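Local atomic coordinates of Uly1 (Catenovulum maritimum, PDB entry 7DRQ), a protein that cleaves the algal polysaccharide ulvan as a calcium-binding lyase of polysaccharide lyase family 24, probably by beta-elimination. Residues Lys9-Ala14 with Met62-Gly67; Trp260-Lys265 with Ile273-Gln278; Pro419-Ala424 with Thr432-Ala437; Leu124-His129 with Arg149-Leu154. All blocks are in the same frame, centred on the assembly; numbering follows the deposited sequence.

Interaction 1. Residues Lys9-Ala14 with Met62-Gly67; sequences KVTDQA and MTWYRG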
# COMPACT_ATOMS: atom_id res chain seq x y z
N LYS A 9 -18.14 8.07 -11.93
CA LYS A 9 -18.42 8.18 -10.51
C LYS A 9 -18.49 6.78 -9.91
O LYS A 9 -19.11 5.88 -10.48
CB LYS A 9 -19.72 8.95 -10.25
CG LYS A 9 -20.07 9.04 -8.77
CD LYS A 9 -21.08 10.16 -8.51
CE LYS A 9 -22.51 9.67 -8.66
NZ LYS A 9 -23.49 10.78 -8.35
N VAL A 10 -17.81 6.58 -8.79
CA VAL A 10 -17.86 5.29 -8.13
C VAL A 10 -18.96 5.25 -7.09
O VAL A 10 -19.79 4.34 -7.08
CB VAL A 10 -16.49 4.95 -7.53
CG1 VAL A 10 -16.54 3.60 -6.80
CG2 VAL A 10 -15.44 4.94 -8.64
N THR A 11 -18.97 6.23 -6.18
CA THR A 11 -19.99 6.26 -5.14
C THR A 11 -20.07 7.67 -4.58
O THR A 11 -19.14 8.46 -4.71
CB THR A 11 -19.69 5.25 -4.02
OG1 THR A 11 -20.75 5.26 -3.06
CG2 THR A 11 -18.39 5.60 -3.31
N ASP A 12 -21.23 7.97 -3.99
CA ASP A 12 -21.41 9.16 -3.18
C ASP A 12 -21.42 8.82 -1.70
O ASP A 12 -21.74 9.69 -0.87
CB ASP A 12 -22.73 9.85 -3.54
CG ASP A 12 -22.69 10.52 -4.89
OD1 ASP A 12 -21.70 11.22 -5.18
OD2 ASP A 12 -23.66 10.34 -5.66
N GLN A 13 -21.08 7.58 -1.34
CA GLN A 13 -21.19 7.12 0.03
C GLN A 13 -19.88 6.56 0.57
O GLN A 13 -19.90 5.70 1.45
CB GLN A 13 -22.29 6.06 0.15
CG GLN A 13 -23.64 6.49 -0.37
CD GLN A 13 -24.76 5.94 0.49
OE1 GLN A 13 -24.77 4.75 0.82
NE2 GLN A 13 -25.71 6.80 0.85
N ALA A 14 -18.74 7.02 0.05
CA ALA A 14 -17.46 6.54 0.56
C ALA A 14 -17.21 7.07 1.97
O ALA A 14 -17.44 8.25 2.26
CB ALA A 14 -16.32 6.99 -0.36
N MSE A 62 -12.25 -1.93 -7.54
CA MSE A 62 -11.96 -0.88 -6.55
C MSE A 62 -12.62 -1.19 -5.22
O MSE A 62 -13.80 -1.54 -5.17
CB MSE A 62 -12.42 0.48 -7.07
CG MSE A 62 -11.69 0.92 -8.32
SE MSE A 62 -12.60 2.49 -9.09
CE MSE A 62 -13.96 1.62 -10.16
N THR A 63 -11.86 -1.05 -4.14
CA THR A 63 -12.38 -1.29 -2.80
C THR A 63 -12.57 0.04 -2.07
O THR A 63 -11.96 1.05 -2.40
CB THR A 63 -11.44 -2.17 -1.98
OG1 THR A 63 -10.21 -1.47 -1.73
CG2 THR A 63 -11.14 -3.49 -2.71
N TRP A 64 -13.43 0.00 -1.06
CA TRP A 64 -13.73 1.16 -0.22
C TRP A 64 -14.59 0.69 0.94
O TRP A 64 -15.31 -0.31 0.82
CB TRP A 64 -14.44 2.27 -1.02
CG TRP A 64 -15.62 1.82 -1.87
CD1 TRP A 64 -15.58 1.08 -3.02
CD2 TRP A 64 -17.01 2.13 -1.64
NE1 TRP A 64 -16.86 0.91 -3.52
CE2 TRP A 64 -17.75 1.53 -2.69
CE3 TRP A 64 -17.69 2.85 -0.66
CZ2 TRP A 64 -19.13 1.62 -2.77
CZ3 TRP A 64 -19.07 2.95 -0.75
CH2 TRP A 64 -19.77 2.34 -1.79
N TYR A 65 -14.50 1.40 2.05
CA TYR A 65 -15.50 1.32 3.11
C TYR A 65 -16.62 2.30 2.82
O TYR A 65 -16.36 3.41 2.34
CB TYR A 65 -14.89 1.66 4.47
CG TYR A 65 -13.89 0.66 4.99
CD1 TYR A 65 -14.32 -0.52 5.60
CD2 TYR A 65 -12.53 0.90 4.89
CE1 TYR A 65 -13.40 -1.43 6.08
CE2 TYR A 65 -11.61 -0.01 5.37
CZ TYR A 65 -12.05 -1.16 5.97
OH TYR A 65 -11.12 -2.04 6.44
N ARG A 66 -17.85 1.91 3.13
CA ARG A 66 -19.03 2.75 2.90
C ARG A 66 -19.40 3.52 4.17
O ARG A 66 -19.37 2.97 5.27
CB ARG A 66 -20.21 1.88 2.45
CG ARG A 66 -21.47 2.70 2.13
CD ARG A 66 -22.59 1.80 1.61
NE ARG A 66 -23.03 0.91 2.67
CZ ARG A 66 -23.74 -0.20 2.49
NH1 ARG A 66 -24.11 -0.56 1.26
NH2 ARG A 66 -24.07 -0.94 3.54
N GLY A 67 -19.77 4.80 4.00
CA GLY A 67 -20.19 5.60 5.14
C GLY A 67 -21.68 5.47 5.41
O GLY A 67 -22.42 4.86 4.64
O HOH W 1 -24.53 4.67 3.25
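Thr11 and Trp64 meet tip to tip at an interface between two blades of the beta-propeller: strand 3-15 closes the last blade as its outermost strand, and strand 59-65 belongs to the next. The methyl CG2 of Thr11 stands 3.7 Å from the centroid of the Trp64 six-membered ring and only 9° off its normal, a CH-pi contact over the face. OG1 of Thr11 comes 3.3 Å from CH2 of Trp64, and it also accepts from the backbone N of Gln13 in an ST turn. Threonine thus offers a methyl to the indole and an oxygen to its own chain. With Trp64 CG between the backbone N and the carbonyl carbon (chi1 49°), the indole is swung toward strand 3-15, where its face meets Thr11. The rim of the indole faces Gln13 O, which is 3.6 Å from Trp64 CZ3 and near the ring plane, while Trp64 NE1 bonds to Thr77 OG1 within its own blade. An alanine here would probably leave the Thr11 methyl without its aromatic platform, Thr77 without its indole donor and a gap between the blades. Farther along, Val10 CG2 packs 3.8 Å from SE of Met62, modelled as selenomethionine. At the other end Gly67 N donates to Gln13 O over 2.7 Å, almost straight at 171°, and the backbones of Ala14 and Arg66 form a single bridge. The guanidinium of Arg66 turns elsewhere, to Asp71 and Glu90. With strand 3-15 hydrogen-bonded to strand 469-478, this is the neighbourhood of a propeller's "Velcro" closure, where N- and C-terminal strands complete one blade.

Interaction 2. Residues Trp260-Lys265 with Ile273-Gln278; sequences WSIYGK and IRIGFQ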
# COMPACT_ATOMS: atom_id res chain seq x y z
N TRP A 260 15.58 -4.20 14.21
CA TRP A 260 15.17 -3.05 13.41
C TRP A 260 13.83 -3.38 12.76
O TRP A 260 13.35 -4.50 12.83
CB TRP A 260 16.22 -2.67 12.36
CG TRP A 260 16.67 -3.79 11.43
CD1 TRP A 260 17.50 -4.84 11.74
CD2 TRP A 260 16.33 -3.95 10.04
NE1 TRP A 260 17.69 -5.63 10.63
CE2 TRP A 260 16.98 -5.11 9.58
CE3 TRP A 260 15.53 -3.22 9.16
CZ2 TRP A 260 16.86 -5.56 8.26
CZ3 TRP A 260 15.41 -3.67 7.85
CH2 TRP A 260 16.07 -4.83 7.42
N SER A 261 13.22 -2.36 12.15
CA SER A 261 11.96 -2.49 11.44
C SER A 261 12.10 -1.88 10.05
O SER A 261 12.96 -1.03 9.80
CB SER A 261 10.81 -1.81 12.20
OG SER A 261 9.56 -2.23 11.68
N ILE A 262 11.24 -2.30 9.13
CA ILE A 262 11.45 -2.07 7.71
C ILE A 262 10.26 -1.29 7.15
O ILE A 262 9.10 -1.64 7.40
CB ILE A 262 11.66 -3.41 6.97
CG1 ILE A 262 11.82 -3.19 5.45
CG2 ILE A 262 10.54 -4.42 7.30
CD1 ILE A 262 12.40 -4.42 4.75
N TYR A 263 10.56 -0.21 6.44
CA TYR A 263 9.57 0.75 5.94
C TYR A 263 9.77 0.84 4.43
O TYR A 263 10.64 1.58 3.96
CB TYR A 263 9.73 2.11 6.62
CG TYR A 263 9.27 2.08 8.06
CD1 TYR A 263 10.07 1.52 9.05
CD2 TYR A 263 8.02 2.58 8.42
CE1 TYR A 263 9.64 1.47 10.36
CE2 TYR A 263 7.59 2.53 9.73
CZ TYR A 263 8.40 1.97 10.69
OH TYR A 263 7.97 1.92 11.99
N GLY A 264 8.96 0.10 3.68
CA GLY A 264 9.13 0.10 2.24
C GLY A 264 8.08 -0.76 1.58
O GLY A 264 7.08 -1.13 2.19
N LYS A 265 8.34 -1.09 0.32
CA LYS A 265 7.35 -1.82 -0.45
C LYS A 265 8.05 -2.68 -1.48
O LYS A 265 9.03 -2.24 -2.11
CB LYS A 265 6.38 -0.86 -1.14
CG LYS A 265 5.15 -1.56 -1.72
CD LYS A 265 4.02 -0.56 -2.01
CE LYS A 265 3.74 0.32 -0.82
NZ LYS A 265 2.61 1.24 -1.13
N ILE A 273 10.76 -9.34 -9.17
CA ILE A 273 10.31 -8.99 -7.83
C ILE A 273 11.45 -8.25 -7.13
O ILE A 273 12.58 -8.74 -7.09
CB ILE A 273 9.90 -10.25 -7.06
CG1 ILE A 273 8.63 -10.83 -7.67
CG2 ILE A 273 9.70 -9.95 -5.60
CD1 ILE A 273 8.35 -12.27 -7.23
N ARG A 274 11.17 -7.05 -6.62
CA ARG A 274 12.19 -6.24 -5.96
C ARG A 274 11.60 -5.55 -4.73
O ARG A 274 10.39 -5.57 -4.49
CB ARG A 274 12.80 -5.19 -6.91
CG ARG A 274 12.79 -5.56 -8.39
CD ARG A 274 13.47 -4.50 -9.27
NE ARG A 274 13.46 -4.93 -10.67
CZ ARG A 274 14.55 -5.07 -11.43
NH1 ARG A 274 15.75 -4.80 -10.94
NH2 ARG A 274 14.42 -5.49 -12.69
N ILE A 275 12.47 -4.92 -3.94
CA ILE A 275 12.04 -4.17 -2.76
C ILE A 275 12.90 -2.93 -2.61
O ILE A 275 14.10 -2.94 -2.90
CB ILE A 275 12.10 -5.06 -1.49
CG1 ILE A 275 11.36 -4.39 -0.32
CG2 ILE A 275 13.56 -5.38 -1.16
CD1 ILE A 275 11.25 -5.29 0.93
N GLY A 276 12.27 -1.84 -2.19
CA GLY A 276 13.00 -0.66 -1.73
C GLY A 276 12.47 -0.30 -0.37
O GLY A 276 11.28 -0.45 -0.09
N PHE A 277 13.36 0.15 0.51
CA PHE A 277 12.90 0.41 1.87
C PHE A 277 13.86 1.34 2.59
O PHE A 277 14.99 1.57 2.16
CB PHE A 277 12.70 -0.90 2.66
CG PHE A 277 13.96 -1.69 2.88
CD1 PHE A 277 14.36 -2.64 1.95
CD2 PHE A 277 14.71 -1.52 4.04
CE1 PHE A 277 15.52 -3.39 2.16
CE2 PHE A 277 15.88 -2.28 4.26
CZ PHE A 277 16.27 -3.21 3.32
N GLN A 278 13.38 1.88 3.70
CA GLN A 278 14.20 2.54 4.71
C GLN A 278 14.07 1.78 6.02
O GLN A 278 13.17 0.96 6.20
CB GLN A 278 13.80 4.02 4.86
CG GLN A 278 13.81 4.73 3.51
CD GLN A 278 13.65 6.24 3.60
OE1 GLN A 278 12.54 6.77 3.73
NE2 GLN A 278 14.77 6.95 3.52
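Tyr263 and Lys265 pair with Gln278 and Gly276 in an antiparallel hairpin of one propeller blade, built from strands 261-269 and 272-280. The backbone bonds come first. Tyr263 and Gln278 exchange two, of which Gln278 N to Tyr263 O is the shorter at 2.8 Å and nearly straight at 172°. Lys265 N reaches Gly276 O at 3.0 Å, and the return bond from Gly276 N to Lys265 O is longer. The strand directions differ by 133°, a strong twist. Between these pairs Gly264 faces Phe277 with CA atoms just 3.8 Å apart, and CA of Gly264 makes a C-H...O contact to Gly276 O; a CB at Gly264 would collide with that oxygen and with Phe277 CB, which explains the bare residue.

The apolar contacts gather on the Phe277 side. Ile262 CG1 is anti to the backbone N and touches Phe277 CD2 at 3.6 Å. Isoleucine, beta-branched and limited in its rotation, lays its CD1 methyl over one face of the ring, while Phe294 also meets this ring. Ile262 CD1 extends on to Ile275 CD1. Trp260, whose NE1 bonds to Val320 O, crosses Phe277 at about a right angle, its CZ3 lying 3.9 Å from Phe277 CE2. Ile262 CD1 itself sits 3.7 Å from the Phe277 ring centroid, 14° off the normal.

Interaction 3. Residues Pro419-Ala424 with Thr432-Ala437; sequences PFVEQA and TRVYYA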
# COMPACT_ATOMS: atom_id res chain seq x y z
N PRO A 419 -5.72 16.88 -11.38
CA PRO A 419 -4.64 15.93 -11.67
C PRO A 419 -3.62 16.50 -12.65
O PRO A 419 -3.97 17.16 -13.63
CB PRO A 419 -5.39 14.73 -12.28
CG PRO A 419 -6.75 14.80 -11.67
CD PRO A 419 -7.05 16.29 -11.59
N PHE A 420 -2.35 16.24 -12.37
CA PHE A 420 -1.28 16.55 -13.30
C PHE A 420 -0.39 15.33 -13.44
O PHE A 420 -0.34 14.48 -12.55
CB PHE A 420 -0.43 17.75 -12.85
CG PHE A 420 0.39 17.49 -11.62
CD1 PHE A 420 1.68 16.96 -11.72
CD2 PHE A 420 -0.10 17.79 -10.36
CE1 PHE A 420 2.44 16.73 -10.59
CE2 PHE A 420 0.66 17.56 -9.22
CZ PHE A 420 1.93 17.03 -9.34
N VAL A 421 0.33 15.27 -14.56
CA VAL A 421 1.35 14.26 -14.80
C VAL A 421 2.63 14.96 -15.24
O VAL A 421 2.62 15.75 -16.18
CB VAL A 421 0.93 13.25 -15.88
CG1 VAL A 421 2.05 12.22 -16.11
CG2 VAL A 421 -0.39 12.56 -15.51
N GLU A 422 3.73 14.66 -14.55
CA GLU A 422 5.06 15.08 -14.97
C GLU A 422 5.82 13.85 -15.42
O GLU A 422 5.66 12.78 -14.84
CB GLU A 422 5.81 15.77 -13.84
CG GLU A 422 4.98 16.86 -13.19
CD GLU A 422 5.59 18.23 -13.36
OE1 GLU A 422 4.95 19.20 -12.89
OE2 GLU A 422 6.69 18.33 -13.96
N GLN A 423 6.62 13.99 -16.47
CA GLN A 423 7.25 12.82 -17.06
C GLN A 423 8.73 13.10 -17.30
O GLN A 423 9.10 14.21 -17.66
CB GLN A 423 6.54 12.45 -18.37
CG GLN A 423 7.39 11.89 -19.48
CD GLN A 423 6.61 11.82 -20.79
OE1 GLN A 423 5.40 11.61 -20.78
NE2 GLN A 423 7.31 12.00 -21.90
N ALA A 424 9.55 12.08 -17.08
CA ALA A 424 10.99 12.15 -17.34
C ALA A 424 11.42 10.85 -17.99
O ALA A 424 10.89 9.79 -17.69
CB ALA A 424 11.80 12.37 -16.05
N THR A 432 9.14 17.14 -17.23
CA THR A 432 8.31 18.19 -17.82
C THR A 432 6.85 17.86 -17.56
O THR A 432 6.47 16.68 -17.53
CB THR A 432 8.54 18.32 -19.33
OG1 THR A 432 8.19 17.10 -19.98
CG2 THR A 432 9.99 18.65 -19.65
N ARG A 433 6.03 18.89 -17.37
CA ARG A 433 4.61 18.65 -17.21
C ARG A 433 3.98 18.30 -18.56
O ARG A 433 4.10 19.05 -19.53
CB ARG A 433 3.89 19.85 -16.60
CG ARG A 433 2.44 19.49 -16.28
CD ARG A 433 1.83 20.38 -15.24
NE ARG A 433 2.43 20.20 -13.93
CZ ARG A 433 1.96 20.78 -12.83
NH1 ARG A 433 0.89 21.57 -12.90
NH2 ARG A 433 2.56 20.59 -11.67
N VAL A 434 3.30 17.16 -18.61
CA VAL A 434 2.73 16.65 -19.84
C VAL A 434 1.22 16.46 -19.75
O VAL A 434 0.59 16.09 -20.75
CB VAL A 434 3.42 15.33 -20.27
CG1 VAL A 434 4.83 15.62 -20.77
CG2 VAL A 434 3.50 14.39 -19.09
N TYR A 435 0.63 16.69 -18.59
CA TYR A 435 -0.82 16.66 -18.44
C TYR A 435 -1.21 17.54 -17.26
O TYR A 435 -0.58 17.49 -16.21
CB TYR A 435 -1.35 15.24 -18.22
CG TYR A 435 -2.85 15.18 -18.02
CD1 TYR A 435 -3.71 15.13 -19.11
CD2 TYR A 435 -3.40 15.19 -16.74
CE1 TYR A 435 -5.08 15.08 -18.93
CE2 TYR A 435 -4.77 15.15 -16.55
CZ TYR A 435 -5.61 15.09 -17.66
OH TYR A 435 -6.97 15.05 -17.51
N TYR A 436 -2.25 18.35 -17.45
CA TYR A 436 -2.84 19.08 -16.34
C TYR A 436 -4.30 19.33 -16.68
O TYR A 436 -4.59 19.97 -17.70
CB TYR A 436 -2.10 20.40 -16.08
CG TYR A 436 -2.51 21.11 -14.80
CD1 TYR A 436 -2.91 20.38 -13.68
CD2 TYR A 436 -2.49 22.50 -14.71
CE1 TYR A 436 -3.28 21.03 -12.50
CE2 TYR A 436 -2.85 23.15 -13.54
CZ TYR A 436 -3.25 22.41 -12.44
OH TYR A 436 -3.62 23.07 -11.28
N ALA A 437 -5.20 18.80 -15.86
CA ALA A 437 -6.62 18.96 -16.11
C ALA A 437 -6.95 20.46 -16.14
O ALA A 437 -6.36 21.24 -15.40
CB ALA A 437 -7.45 18.26 -15.03
O HOH W 2 10.71 15.53 -19.80
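Arg433 reaches across to Phe420 and Glu422 in the hairpin of strands 418-425 and 432-436, the outer edge of a propeller blade. Its CB lies 3.9 Å from Glu422 OE1. CG, anti to the backbone N, passes 3.7 Å from Val421 O. CD passes near Glu422 OE1, and a bend at chi3 (-67°) brings round NE, which donates to Glu422 OE1 at 2.9 Å. NH2 bonds to that same oxygen at 3.0 Å, so the side-on salt bridge grips one carboxylate atom with two nitrogens, both meeting it close to the guanidinium plane. NE arrives from above the carboxylate plane, the two planes being 87° apart. The face of the guanidinium lies flat on Phe420, centres 4.3 Å apart and planes at 15°, an off-centre cation-pi stack. NH1 stands over the centre of the Tyr436 ring and makes a second salt bridge, to Glu415.

Beneath this, Val434 and Tyr435 both face Val421 in a classic beta bulge: Val421 O accepts from Val434 N at 2.9 Å and, over a longer 3.3 Å, from Tyr435 N. On the other face Val421 CB packs 3.8 Å from Tyr435 CB, small beside large.

An alanine in place of Arg433 would probably leave the carboxylates of Glu422 and Glu415 without their shared cation and strip the guanidinium from one face of Phe420. Arginine suits the place because its edge can serve carboxylates while its flat face serves a ring; one positive charge between two acids is likely to offset their mutual repulsion.

Interaction 4. Residues Leu124-His129 with Arg149-Leu154; sequences LLYDMH and RYSYSL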
# COMPACT_ATOMS: atom_id res chain seq x y z
N LEU A 124 -9.25 -10.51 -1.32
CA LEU A 124 -9.41 -9.32 -0.51
C LEU A 124 -8.74 -9.52 0.85
O LEU A 124 -8.95 -10.55 1.50
CB LEU A 124 -10.89 -9.00 -0.29
CG LEU A 124 -11.68 -8.67 -1.56
CD1 LEU A 124 -13.16 -8.79 -1.28
CD2 LEU A 124 -11.32 -7.26 -2.03
N LEU A 125 -7.99 -8.51 1.28
CA LEU A 125 -7.39 -8.48 2.61
C LEU A 125 -7.75 -7.16 3.26
O LEU A 125 -7.54 -6.11 2.65
CB LEU A 125 -5.88 -8.64 2.52
CG LEU A 125 -5.43 -10.06 2.16
CD1 LEU A 125 -3.98 -10.04 1.73
CD2 LEU A 125 -5.64 -11.03 3.32
N TYR A 126 -8.28 -7.18 4.48
CA TYR A 126 -8.78 -5.91 4.97
C TYR A 126 -8.76 -5.79 6.48
O TYR A 126 -8.82 -6.78 7.22
CB TYR A 126 -10.20 -5.65 4.46
CG TYR A 126 -11.18 -6.80 4.52
CD1 TYR A 126 -11.96 -7.03 5.67
CD2 TYR A 126 -11.41 -7.61 3.40
CE1 TYR A 126 -12.90 -8.06 5.70
CE2 TYR A 126 -12.36 -8.63 3.42
CZ TYR A 126 -13.10 -8.86 4.57
OH TYR A 126 -14.04 -9.87 4.58
N ASP A 127 -8.72 -4.53 6.92
CA ASP A 127 -9.03 -4.13 8.29
C ASP A 127 -8.05 -4.73 9.29
O ASP A 127 -8.45 -5.30 10.31
CB ASP A 127 -10.48 -4.47 8.67
CG ASP A 127 -11.04 -3.51 9.71
OD1 ASP A 127 -10.46 -2.41 9.87
OD2 ASP A 127 -12.04 -3.85 10.36
N MSE A 128 -6.76 -4.61 8.98
CA MSE A 128 -5.68 -5.19 9.78
C MSE A 128 -4.63 -4.16 10.18
O MSE A 128 -4.13 -3.41 9.34
CB MSE A 128 -5.01 -6.31 9.00
CG MSE A 128 -5.93 -7.45 8.67
SE MSE A 128 -4.89 -8.90 7.96
CE MSE A 128 -5.26 -8.61 6.05
N HIS A 129 -4.28 -4.13 11.46
CA HIS A 129 -3.11 -3.37 11.90
C HIS A 129 -2.40 -4.17 12.99
O HIS A 129 -2.49 -3.86 14.18
CB HIS A 129 -3.48 -1.96 12.39
CG HIS A 129 -2.29 -1.09 12.65
ND1 HIS A 129 -2.40 0.22 13.06
CD2 HIS A 129 -0.97 -1.34 12.55
CE1 HIS A 129 -1.20 0.73 13.22
NE2 HIS A 129 -0.31 -0.19 12.91
N ARG A 149 -7.62 -11.26 8.26
CA ARG A 149 -8.92 -11.12 7.61
C ARG A 149 -8.79 -11.22 6.10
O ARG A 149 -8.41 -10.26 5.43
CB ARG A 149 -9.58 -9.80 8.03
CG ARG A 149 -9.86 -9.74 9.53
CD ARG A 149 -10.22 -8.35 10.05
NE ARG A 149 -10.79 -8.48 11.39
CZ ARG A 149 -10.95 -7.49 12.26
NH1 ARG A 149 -10.58 -6.25 11.96
NH2 ARG A 149 -11.51 -7.74 13.44
N TYR A 150 -9.12 -12.39 5.55
CA TYR A 150 -8.95 -12.71 4.14
C TYR A 150 -10.27 -13.18 3.56
O TYR A 150 -10.93 -14.06 4.14
CB TYR A 150 -7.86 -13.78 3.99
CG TYR A 150 -7.68 -14.37 2.61
CD1 TYR A 150 -7.57 -13.55 1.49
CD2 TYR A 150 -7.58 -15.75 2.44
CE1 TYR A 150 -7.40 -14.10 0.21
CE2 TYR A 150 -7.39 -16.31 1.17
CZ TYR A 150 -7.31 -15.48 0.07
OH TYR A 150 -7.12 -16.04 -1.18
N SER A 151 -10.64 -12.63 2.41
CA SER A 151 -11.82 -13.09 1.68
C SER A 151 -11.40 -13.43 0.25
O SER A 151 -10.51 -12.79 -0.32
CB SER A 151 -12.93 -12.02 1.69
OG SER A 151 -13.52 -11.91 2.97
N TYR A 152 -12.04 -14.44 -0.32
CA TYR A 152 -11.65 -14.86 -1.66
C TYR A 152 -12.81 -15.55 -2.35
O TYR A 152 -13.79 -15.97 -1.72
CB TYR A 152 -10.42 -15.78 -1.64
CG TYR A 152 -10.66 -17.14 -1.02
CD1 TYR A 152 -10.66 -17.31 0.37
CD2 TYR A 152 -10.89 -18.26 -1.81
CE1 TYR A 152 -10.88 -18.57 0.94
CE2 TYR A 152 -11.11 -19.52 -1.24
CZ TYR A 152 -11.11 -19.66 0.13
OH TYR A 152 -11.33 -20.91 0.69
N SER A 153 -12.68 -15.67 -3.66
CA SER A 153 -13.80 -16.04 -4.51
C SER A 153 -13.57 -17.40 -5.15
O SER A 153 -12.49 -18.01 -5.07
CB SER A 153 -13.99 -14.99 -5.61
OG SER A 153 -13.10 -15.25 -6.67
N LEU A 154 -14.63 -17.88 -5.80
CA LEU A 154 -14.52 -18.98 -6.73
C LEU A 154 -13.61 -18.62 -7.89
O LEU A 154 -13.44 -17.45 -8.25
CB LEU A 154 -15.89 -19.34 -7.31
CG LEU A 154 -17.00 -19.68 -6.31
CD1 LEU A 154 -18.35 -19.77 -7.06
CD2 LEU A 154 -16.65 -20.99 -5.63
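Arg149 binds Asp127 twice at the end of a propeller-blade strand pair, 122-126 with 150-152. Its NH1 donates to Asp127 O at 2.9 Å, bent to 139°, and also makes a longer salt bridge to Asp127 OD2 at 3.2 Å, carboxylate and guanidinium planes 29° apart. Both acceptors belong to one residue, whose left-handed backbone (phi 63°) turns the chain just past the strand. The long reach of arginine, extended from CG to NE, suits this task. Asp127 has further partners in His93, His95 and Asn109, and NH2 of Arg149 salt-bridges Asp146, so both charges are buried among polar groups.

Next comes the hydroxyl pair: Tyr126 OH and Ser151 OG are hydrogen-bonded at 2.7 Å. Ser151 OG also bonds to Tyr184 O, between the calcium ligands Asp183 and Lys185, and the Tyr126 side chain packs on Lys185, so the pair borders a calcium site. The serine is small enough to admit the phenol.

The backbones are joined by a two-way pair between Leu124 and Ser151, with Ser151 N to Leu124 O at 2.8 Å, and then by Tyr126 N to Arg149 O at 3.2 Å. That carbonyl oxygen also lies over a face of the Tyr126 ring.

Packing finishes the contact. Met128, a selenomethionine, brings CE to 3.6 Å from Arg149 O, and Leu125 CD2 rests against Tyr150 CB, also at 3.6 Å.

Overall arrangement
From the N terminus, interaction 1 joins strand 3-15 to strand 59-65 and closes a loop of 47 residues across two neighbouring blades. Interaction 4 follows, closing a 19-residue loop between strands 122-126 and 150-152 of the next blade. The hairpins of interactions 2 and 3 come later, each closing just seven residues within its own blade. All four stand in series, so none nests in or crosses another. Only interactions 1 and 4 touch, where Tyr65 OH packs 3.4 Å from Asp127 CB. Interaction 2 lies across the chain's centre from interaction 1, and interaction 3 across it from interaction 4, spreading the contacts around the propeller.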